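Local structure of VAPBC49 (Mycobacterium tuberculosis, 5AF3) at residues Leu20-Ala23 and Ser24-Val28. The protein is possibly the antitoxin of a type II toxin-antitoxin system, paired with the toxin VapC45, and carries a putative DNA-binding helix-turn-helix domain. Numbering follows the deposited sequence.
Sequences LAEA and SRYLV
S24 N to L20 O, Y26 N to E22 O and L27 N to A23 O are i to i+4 bonds that make residues 20-27 one short alpha-helix. The Y26 N to E22 O bond, 3.0 Å long, is nearly straight (N-H...O angle 172°). R25 N is held less well: its bonds to A21 O and E22 O are both weak. E22 O thus receives two donors, one straight and one strongly bent. On the side chains, the Y26 ring bends back over the preceding turn, because chi1 of -48° turns CG toward the N-terminal end of the helix. E22 O then lies 3.2 Å above the ring plane, displaced from the ring centre, while E22 CB packs on Y26 CE2 at 3.6 Å. The E22 side chain runs alongside the ring in the same direction, with the carboxylate and ring planes tilted 13° from each other. R25 folds back as well, bent at chi3, which lays its guanidinium flat over E22 CA; at 5.3 Å, R25 NH2 and E22 OE2 make no salt bridge. V28, with positive phi, is the C' residue of a Schellman motif ending the helix, defined by V29 N to S24 O and the weak V28 N to R25 O bond, and S24 OG bonds to V29 O at this same end. L27 and A23 pack on I75 of helix 72-86, whereas L20 meets A35 of helix 31-38 and L70 of strand 68-70, joining helix 20-27 to these elements within the putative helix-turn-helix domain.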
ATOM      1  N   LEU A  20       4.935 -16.552   6.367  1.00 24.42           N
ATOM      2  CA  LEU A  20       3.630 -15.861   6.384  1.00 24.41           C
ATOM      3  C   LEU A  20       3.797 -14.352   6.471  1.00 22.90           C
ATOM      4  O   LEU A  20       2.993 -13.615   5.926  1.00 21.74           O
ATOM      5  CB  LEU A  20       2.680 -16.376   7.459  1.00 24.48           C
ATOM      6  CG  LEU A  20       2.334 -17.880   7.404  1.00 25.88           C
ATOM      7  CD1 LEU A  20       1.468 -18.269   8.572  1.00 26.21           C
ATOM      8  CD2 LEU A  20       1.688 -18.327   6.072  1.00 23.96           C
ATOM      9  N   ALA A  21       4.841 -13.916   7.166  1.00 25.15           N
ATOM     10  CA  ALA A  21       5.219 -12.500   7.236  1.00 25.23           C
ATOM     11  C   ALA A  21       5.431 -11.875   5.841  1.00 23.85           C
ATOM     12  O   ALA A  21       4.893 -10.790   5.534  1.00 22.44           O
ATOM     13  CB  ALA A  21       6.506 -12.354   8.114  1.00 27.59           C
ATOM     14  N   GLU A  22       6.217 -12.556   5.009  1.00 22.43           N
ATOM     15  CA  GLU A  22       6.498 -12.077   3.646  1.00 24.07           C
ATOM     16  C   GLU A  22       5.219 -12.043   2.830  1.00 22.47           C
ATOM     17  O   GLU A  22       4.927 -11.047   2.172  1.00 21.76           O
ATOM     18  CB  GLU A  22       7.532 -12.964   2.932  1.00 27.23           C
ATOM     19  CG  GLU A  22       9.003 -12.761   3.398  1.00 33.28           C
ATOM     20  CD  GLU A  22       9.884 -14.005   3.214  1.00 35.00           C
ATOM     21  OE1 GLU A  22       9.391 -15.014   2.643  1.00 32.19           O
ATOM     22  OE2 GLU A  22      11.084 -13.969   3.638  1.00 35.53           O
ATOM     23  N   ALA A  23       4.444 -13.137   2.898  1.00 20.15           N
ATOM     24  CA  ALA A  23       3.231 -13.244   2.084  1.00 19.61           C
ATOM     25  C   ALA A  23       2.225 -12.175   2.478  1.00 20.31           C
ATOM     26  O   ALA A  23       1.528 -11.613   1.637  1.00 20.95           O
ATOM     27  CB  ALA A  23       2.644 -14.652   2.192  1.00 22.36           C
ATOM     28  N   SER A  24       2.181 -11.859   3.772  1.00 22.26           N
ATOM     29  CA  SER A  24       1.281 -10.803   4.246  1.00 20.92           C
ATOM     30  C   SER A  24       1.626  -9.463   3.576  1.00 21.54           C
ATOM     31  O   SER A  24       0.739  -8.720   3.189  1.00 24.03           O
ATOM     32  CB  SER A  24       1.376 -10.709   5.783  1.00 24.19           C
ATOM     33  OG  SER A  24       0.902  -9.449   6.223  1.00 32.24           O
ATOM     34  N   ARG A  25       2.919  -9.180   3.423  1.00 23.05           N
ATOM     35  CA  ARG A  25       3.366  -7.904   2.837  1.00 26.66           C
ATOM     36  C   ARG A  25       3.085  -7.873   1.338  1.00 25.32           C
ATOM     37  O   ARG A  25       2.468  -6.930   0.826  1.00 26.33           O
ATOM     38  CB  ARG A  25       4.859  -7.693   3.085  1.00 29.46           C
ATOM     39  CG  ARG A  25       5.224  -7.551   4.528  1.00 36.16           C
ATOM     40  CD  ARG A  25       6.689  -7.233   4.656  1.00 42.56           C
ATOM     41  NE  ARG A  25       7.316  -8.223   5.528  1.00 46.71           N
ATOM     42  CZ  ARG A  25       8.347  -8.996   5.191  1.00 47.68           C
ATOM     43  NH1 ARG A  25       8.920  -8.873   3.989  1.00 46.75           N
ATOM     44  NH2 ARG A  25       8.818  -9.871   6.082  1.00 43.18           N
ATOM     45  N   TYR A  26       3.488  -8.945   0.654  1.00 24.40           N
ATOM     46  CA  TYR A  26       3.320  -9.003  -0.801  1.00 23.79           C
ATOM     47  C   TYR A  26       1.861  -8.993  -1.266  1.00 23.98           C
ATOM     48  O   TYR A  26       1.554  -8.377  -2.269  1.00 22.44           O
ATOM     49  CB  TYR A  26       4.054 -10.206  -1.397  1.00 24.34           C
ATOM     50  CG  TYR A  26       5.479 -10.421  -0.948  1.00 27.52           C
ATOM     51  CD1 TYR A  26       6.313  -9.349  -0.528  1.00 27.20           C
ATOM     52  CD2 TYR A  26       6.017 -11.704  -0.934  1.00 28.95           C
ATOM     53  CE1 TYR A  26       7.649  -9.588  -0.113  1.00 23.28           C
ATOM     54  CE2 TYR A  26       7.334 -11.930  -0.526  1.00 27.57           C
ATOM     55  CZ  TYR A  26       8.129 -10.865  -0.125  1.00 25.58           C
ATOM     56  OH  TYR A  26       9.428 -11.150   0.264  1.00 31.33           O
ATOM     57  N   LEU A  27       0.997  -9.728  -0.546  1.00 19.22           N
ATOM     58  CA  LEU A  27      -0.439  -9.841  -0.849  1.00 22.75           C
ATOM     59  C   LEU A  27      -1.309  -8.747  -0.211  1.00 20.78           C
ATOM     60  O   LEU A  27      -2.457  -8.539  -0.628  1.00 26.41           O
ATOM     61  CB  LEU A  27      -0.963 -11.211  -0.413  1.00 20.67           C
ATOM     62  CG  LEU A  27      -0.274 -12.443  -1.003  1.00 26.46           C
ATOM     63  CD1 LEU A  27      -1.188 -13.651  -0.697  1.00 23.90           C
ATOM     64  CD2 LEU A  27       0.044 -12.310  -2.463  1.00 22.57           C
ATOM     65  N   VAL A  28      -0.734  -8.033   0.758  1.00 24.90           N
ATOM     66  CA  VAL A  28      -1.470  -6.992   1.526  1.00 28.17           C
ATOM     67  C   VAL A  28      -2.695  -7.628   2.215  1.00 25.22           C
ATOM     68  O   VAL A  28      -3.869  -7.335   1.896  1.00 26.86           O
ATOM     69  CB  VAL A  28      -1.879  -5.762   0.668  1.00 31.32           C
ATOM     70  CG1 VAL A  28      -2.316  -4.599   1.575  1.00 34.81           C
ATOM     71  CG2 VAL A  28      -0.738  -5.317  -0.239  1.00 32.22           C
TER